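Side-chain contacts in novel immune-type receptor 11 (Ictalurus punctatus, PDB 2QTE), which probably mediates allogeneic recognition as an immune-type receptor of a bony fish multigene family, built on an immunoglobulin variable-like domain: residues F46-S51 against G55-E60; R66-V71 against D77-G82. The protein carries 1 engineered substitution. One frame throughout, in Å; residues are numbered along the deposited sequence.

Two consecutive beta hairpins, one from each sheet of the variable-type sandwich, make up this pair. Contact 1 (46-51 with 55-60) closes before contact 2 (66-71 with 77-82) opens, and their centres lie about 12 Å apart. Contact 1 ends the larger sheet at strand 56-58, whereas contact 2 joins two strands of the smaller one. F46 and F58 of the first both reach F67 of the second: F46 CZ comes within 3.5 Å of F67 CD2, and F58 CZ within 3.6 Å of F67 CB. Farther along, Y56 packs on M69 and V71. The pair thus exemplifies a general rule of sandwich folds: hairpins facing each other share one apolar core.

Contact 1: F46-S51 against G55-E60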
loop_
_atom_site.group_PDB
_atom_site.type_symbol
_atom_site.label_atom_id
_atom_site.label_comp_id
_atom_site.label_asym_id
_atom_site.label_seq_id
_atom_site.Cartn_x
_atom_site.Cartn_y
_atom_site.Cartn_z
ATOM N N PHE A 46 -2.583 4.862 8.564
ATOM C CA PHE A 46 -2.130 4.785 9.943
ATOM C C PHE A 46 -2.123 6.133 10.591
ATOM O O PHE A 46 -2.656 6.308 11.691
ATOM C CB PHE A 46 -0.722 4.142 9.993
ATOM C CG PHE A 46 -0.205 3.916 11.366
ATOM C CD1 PHE A 46 -0.991 3.294 12.312
ATOM C CD2 PHE A 46 1.084 4.307 11.719
ATOM C CE1 PHE A 46 -0.510 3.089 13.614
ATOM C CE2 PHE A 46 1.574 4.103 13.008
ATOM C CZ PHE A 46 0.785 3.475 13.938
ATOM N N VAL A 47 -1.478 7.095 9.928
ATOM C CA VAL A 47 -1.334 8.455 10.458
ATOM C C VAL A 47 -1.117 9.403 9.290
ATOM O O VAL A 47 -0.374 9.084 8.407
ATOM C CB VAL A 47 -0.185 8.574 11.533
ATOM C CG1 VAL A 47 1.145 8.070 11.016
ATOM C CG2 VAL A 47 -0.029 9.980 12.026
ATOM N N ARG A 48 -1.808 10.540 9.273
ATOM C CA ARG A 48 -1.709 11.481 8.173
ATOM C C ARG A 48 -1.120 12.817 8.600
ATOM O O ARG A 48 -1.154 13.191 9.768
ATOM C CB ARG A 48 -3.054 11.693 7.448
ATOM C CG ARG A 48 -4.144 12.268 8.296
ATOM C CD ARG A 48 -5.514 12.077 7.606
ATOM N NE ARG A 48 -6.632 12.384 8.503
ATOM C CZ ARG A 48 -7.236 13.562 8.591
ATOM N NH1 ARG A 48 -8.240 13.721 9.448
ATOM N NH2 ARG A 48 -6.845 14.575 7.826
ATOM N N TYR A 49 -0.560 13.523 7.634
ATOM C CA TYR A 49 -0.203 14.914 7.859
ATOM C C TYR A 49 -1.474 15.701 8.174
ATOM O O TYR A 49 -2.560 15.402 7.667
ATOM C CB TYR A 49 0.508 15.478 6.634
ATOM C CG TYR A 49 0.829 16.921 6.787
ATOM C CD1 TYR A 49 -0.154 17.894 6.573
ATOM C CD2 TYR A 49 2.108 17.327 7.187
ATOM C CE1 TYR A 49 0.122 19.243 6.738
ATOM C CE2 TYR A 49 2.416 18.674 7.337
ATOM C CZ TYR A 49 1.406 19.631 7.106
ATOM O OH TYR A 49 1.688 20.966 7.266
ATOM N N TYR A 50 -1.364 16.680 9.070
ATOM C CA TYR A 50 -2.579 17.303 9.568
ATOM C C TYR A 50 -2.381 18.766 9.974
ATOM O O TYR A 50 -1.358 19.139 10.525
ATOM C CB TYR A 50 -3.188 16.444 10.695
ATOM C CG TYR A 50 -4.495 16.976 11.235
ATOM C CD1 TYR A 50 -4.540 17.630 12.476
ATOM C CD2 TYR A 50 -5.689 16.848 10.507
ATOM C CE1 TYR A 50 -5.737 18.126 12.987
ATOM C CE2 TYR A 50 -6.901 17.341 11.017
ATOM C CZ TYR A 50 -6.903 17.991 12.250
ATOM O OH TYR A 50 -8.075 18.494 12.776
ATOM N N SER A 51 -3.374 19.595 9.698
ATOM C CA SER A 51 -3.226 21.030 9.962
ATOM C C SER A 51 -3.469 21.314 11.416
ATOM O O SER A 51 -4.605 21.511 11.842
ATOM C CB SER A 51 -4.151 21.883 9.072
ATOM O OG SER A 51 -3.525 22.087 7.810
ATOM N N GLY A 55 1.122 18.723 13.732
ATOM C CA GLY A 55 1.404 18.464 12.305
ATOM C C GLY A 55 0.851 17.139 11.769
ATOM O O GLY A 55 1.031 16.813 10.612
ATOM N N TYR A 56 0.188 16.349 12.607
ATOM C CA TYR A 56 -0.137 15.001 12.192
ATOM C C TYR A 56 -1.269 14.440 13.042
ATOM O O TYR A 56 -1.471 14.894 14.179
ATOM C CB TYR A 56 1.115 14.134 12.292
ATOM C CG TYR A 56 1.705 14.000 13.704
ATOM C CD1 TYR A 56 1.312 12.973 14.573
ATOM C CD2 TYR A 56 2.679 14.909 14.171
ATOM C CE1 TYR A 56 1.909 12.873 15.875
ATOM C CE2 TYR A 56 3.229 14.811 15.424
ATOM C CZ TYR A 56 2.829 13.800 16.296
ATOM O OH TYR A 56 3.436 13.741 17.559
ATOM N N LYS A 57 -1.977 13.446 12.506
ATOM C CA LYS A 57 -3.145 12.890 13.172
ATOM C C LYS A 57 -3.252 11.418 12.878
ATOM O O LYS A 57 -3.338 11.016 11.707
ATOM C CB LYS A 57 -4.427 13.628 12.694
ATOM C CG LYS A 57 -5.694 13.300 13.439
ATOM C CD LYS A 57 -6.943 13.596 12.606
ATOM C CE LYS A 57 -8.166 13.007 13.325
ATOM N NZ LYS A 57 -8.191 11.499 13.300
ATOM N N PHE A 58 -3.276 10.610 13.927
ATOM C CA PHE A 58 -3.454 9.163 13.799
ATOM C C PHE A 58 -4.844 8.753 13.404
ATOM O O PHE A 58 -5.785 9.511 13.559
ATOM C CB PHE A 58 -3.028 8.403 15.090
ATOM C CG PHE A 58 -1.548 8.398 15.295
ATOM C CD1 PHE A 58 -0.768 7.473 14.658
ATOM C CD2 PHE A 58 -0.946 9.376 16.068
ATOM C CE1 PHE A 58 0.628 7.502 14.801
ATOM C CE2 PHE A 58 0.435 9.402 16.244
ATOM C CZ PHE A 58 1.217 8.473 15.587
ATOM N N ALA A 59 -4.974 7.530 12.910
ATOM C CA ALA A 59 -6.278 7.035 12.501
ATOM C C ALA A 59 -7.147 7.138 13.718
ATOM O O ALA A 59 -6.681 6.939 14.842
ATOM C CB ALA A 59 -6.200 5.599 12.042
ATOM N N GLU A 60 -8.410 7.475 13.483
ATOM C CA GLU A 60 -9.412 7.557 14.522
ATOM C C GLU A 60 -9.378 6.215 15.254
ATOM O O GLU A 60 -9.296 5.162 14.606
ATOM C CB GLU A 60 -10.779 7.769 13.855
ATOM C CG GLU A 60 -11.869 8.195 14.804
ATOM C CD GLU A 60 -11.954 9.715 14.981
ATOM O OE1 GLU A 60 -12.856 10.137 15.751
ATOM O OE2 GLU A 60 -11.145 10.474 14.358
HETATM O O HOH W 1 -8.066 10.487 10.438
#
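F58 presents one ring face to V47, whose CG2 sits almost over the ring centre, 3.8 Å from the centroid. The edge of the same ring points to the face of F46, a T-shaped pair with planes at 73° and centroids 5.5 Å apart. V47 supplies the methyl because CG2 lies anti to its backbone N (chi1, measured to CG1, is 55°), and the two side chains run alongside each other. On the opposite side of the sheet, K57 CD lies over one face of the Y50 ring, displaced toward the rim, 4.2 Å from its centroid. The Y49 ring has G55 O over a face, 3.6 Å from Y49 CD2. Water 1 lies in the plane of the R48 guanidinium, at its edge, accepting from R48 NE and from K57 NZ.

R48 and K57 run side by side, with NH1 and NZ 4.4 Å apart. That proximity of like charges is probably eased by the shared water and by E60, whose OE2 forms a salt bridge with K57 NZ, its hydrogen bond long and weak. The lysine turns at its last torsion (chi4 -70°), which swings NZ back to F58 O for a 3.1 Å hydrogen bond. R48 also packs on I99 of the second subunit.

Backbone bonds run R48 N to K57 O, K57 N to R48 O, and A59 N to F46 O; Y50 N to G55 O, at 2.9 Å, extends the pairing into the turn. G55 has a positive phi at which a CB would jam against the preceding carbonyl. F46 and V47 form a classic beta bulge opposite W34. An antiparallel C'-C'' hairpin at the edge of the larger sheet is a hallmark of the immunoglobulin V-set fold.

Contact 2: R66-V71 against D77-G82; sequences RFSMTV and DLNIIG
S68 and N79 exchange backbone hydrogen bonds, N79 N giving 2.9 Å to S68 O, and T70 and D77 do the same two residues farther along the strand, at the next hydrogen-bonded pair. I81 N to R66 O continues the series where the strands run out.

Side-chain polar bonds occupy the face carrying S68, T70, D77 and N79. The N79 amide nitrogen ND2 reaches both hydroxyls of the neighbouring strand: S68 OG at 3.3 Å, lying in the amide plane with a nearly straight bond (165°), and T70 OG1 through a weak bond. S68 OG is set for this by its position between backbone N and carbonyl carbon (chi1 57°). The other end of the amide, OD1, is held by T18 OG1, so both ends of the group are fixed. D77 OD1 accepts from the backbone N of C21, one half of the C21-C93 disulfide.

Apolar contacts fill the other face. I80 CG1 stands over the F67 ring, 3.9 Å from the centroid and toward the rim, while L78 CD1 approaches the ring edge, 4.2 Å from F67 CD2. L78 CD1 also meets M69 CG at 4.0 Å.

At the end of the strand pair, R66 carries the one charged group that bonds across. It bends at chi3 (-41°), its CG and CD passing the I81 carbonyl, and NH2 donates to G82 O at 2.9 Å, with that oxygen near the guanidinium plane. NH2 also forms a salt bridge with D87, and NH1 one with D64. A leucine in place of R66 would probably leave both aspartates without their mate and G82 O without this donor. The D-E hairpin belongs to the immunoglobulin fold at large, whereas an arginine leading into strand D, bridged to an aspartate of the E-F loop, is characteristic of variable domains.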
loop_
_atom_site.group_PDB
_atom_site.type_symbol
_atom_site.label_atom_id
_atom_site.label_comp_id
_atom_site.label_asym_id
_atom_site.label_seq_id
_atom_site.Cartn_x
_atom_site.Cartn_y
_atom_site.Cartn_z
ATOM N N ARG A 66 2.526 5.266 22.411
ATOM C CA ARG A 66 3.948 4.986 22.123
ATOM C C ARG A 66 4.411 5.625 20.806
ATOM O O ARG A 66 5.593 5.920 20.673
ATOM C CB ARG A 66 4.271 3.484 22.122
ATOM C CG ARG A 66 4.291 2.841 23.578
ATOM C CD ARG A 66 4.367 1.299 23.573
ATOM N NE ARG A 66 3.498 0.819 22.530
ATOM C CZ ARG A 66 3.925 0.201 21.439
ATOM N NH1 ARG A 66 3.026 -0.145 20.507
ATOM N NH2 ARG A 66 5.220 -0.077 21.293
ATOM N N PHE A 67 3.484 5.802 19.854
ATOM C CA PHE A 67 3.779 6.409 18.556
ATOM C C PHE A 67 3.686 7.917 18.604
ATOM O O PHE A 67 2.839 8.474 19.317
ATOM C CB PHE A 67 2.837 5.885 17.455
ATOM C CG PHE A 67 3.044 4.399 17.129
ATOM C CD1 PHE A 67 2.687 3.412 18.052
ATOM C CD2 PHE A 67 3.581 4.016 15.941
ATOM C CE1 PHE A 67 2.895 2.012 17.753
ATOM C CE2 PHE A 67 3.781 2.648 15.613
ATOM C CZ PHE A 67 3.442 1.652 16.515
ATOM N N SER A 68 4.529 8.569 17.804
ATOM C CA SER A 68 4.519 10.027 17.634
ATOM C C SER A 68 5.150 10.257 16.293
ATOM O O SER A 68 5.489 9.298 15.591
ATOM C CB SER A 68 5.322 10.757 18.709
ATOM O OG SER A 68 6.662 10.314 18.765
ATOM N N MET A 69 5.258 11.513 15.901
ATOM C CA MET A 69 5.944 11.859 14.671
ATOM C C MET A 69 6.764 13.103 14.885
ATOM O O MET A 69 6.510 13.888 15.795
ATOM C CB MET A 69 4.934 12.135 13.552
ATOM C CG MET A 69 4.159 10.940 13.064
ATOM S SD MET A 69 3.422 11.119 11.429
ATOM C CE MET A 69 4.933 11.027 10.507
ATOM N N THR A 70 7.776 13.248 14.040
ATOM C CA THR A 70 8.502 14.480 13.877
ATOM C C THR A 70 8.082 15.053 12.535
ATOM O O THR A 70 8.373 14.467 11.473
ATOM C CB THR A 70 9.980 14.156 13.952
ATOM O OG1 THR A 70 10.241 13.608 15.258
ATOM C CG2 THR A 70 10.865 15.420 13.738
ATOM N N VAL A 71 7.340 16.160 12.563
ATOM C CA VAL A 71 6.869 16.772 11.327
ATOM C C VAL A 71 7.404 18.198 11.244
ATOM O O VAL A 71 7.157 19.005 12.145
ATOM C CB VAL A 71 5.333 16.760 11.237
ATOM C CG1 VAL A 71 4.825 17.463 9.961
ATOM C CG2 VAL A 71 4.797 15.272 11.373
ATOM N N ASP A 77 8.619 11.997 9.934
ATOM C CA ASP A 77 9.168 10.722 10.462
ATOM C C ASP A 77 8.316 10.155 11.582
ATOM O O ASP A 77 7.870 10.883 12.440
ATOM C CB ASP A 77 10.583 10.900 10.966
ATOM C CG ASP A 77 11.507 11.560 9.940
ATOM O OD1 ASP A 77 11.189 11.554 8.722
ATOM O OD2 ASP A 77 12.575 12.034 10.360
ATOM N N LEU A 78 8.166 8.832 11.594
ATOM C CA LEU A 78 7.332 8.157 12.560
ATOM C C LEU A 78 8.239 7.594 13.693
ATOM O O LEU A 78 9.207 6.931 13.399
ATOM C CB LEU A 78 6.600 7.045 11.794
ATOM C CG LEU A 78 5.562 6.146 12.461
ATOM C CD1 LEU A 78 4.425 6.949 13.051
ATOM C CD2 LEU A 78 5.064 5.158 11.396
ATOM N N ASN A 79 7.952 7.875 14.965
ATOM C CA ASN A 79 8.741 7.326 16.072
ATOM C C ASN A 79 7.900 6.341 16.896
ATOM O O ASN A 79 6.683 6.466 16.957
ATOM C CB ASN A 79 9.162 8.414 17.019
ATOM C CG ASN A 79 9.639 9.655 16.309
ATOM O OD1 ASN A 79 10.603 9.573 15.562
ATOM N ND2 ASN A 79 8.985 10.794 16.535
ATOM N N ILE A 80 8.562 5.359 17.495
ATOM C CA ILE A 80 7.962 4.507 18.534
ATOM C C ILE A 80 8.878 4.559 19.755
ATOM O O ILE A 80 10.089 4.385 19.605
ATOM C CB ILE A 80 7.838 3.018 18.132
ATOM C CG1 ILE A 80 7.135 2.818 16.779
ATOM C CG2 ILE A 80 6.992 2.299 19.141
ATOM C CD1 ILE A 80 7.965 3.210 15.566
ATOM N N ILE A 81 8.330 4.827 20.948
ATOM C CA ILE A 81 9.161 4.715 22.148
ATOM C C ILE A 81 8.772 3.366 22.790
ATOM O O ILE A 81 7.609 3.145 23.107
ATOM C CB ILE A 81 9.129 5.994 23.071
ATOM C CG1 ILE A 81 9.898 7.163 22.383
ATOM C CG2 ILE A 81 9.895 5.756 24.431
ATOM C CD1 ILE A 81 9.597 8.552 22.944
ATOM N N GLY A 82 9.717 2.455 22.951
ATOM C CA GLY A 82 9.401 1.156 23.583
ATOM C C GLY A 82 8.692 0.166 22.682
ATOM O O GLY A 82 7.558 -0.236 22.969
HETATM O O HOH W 2 12.010 11.519 14.795
#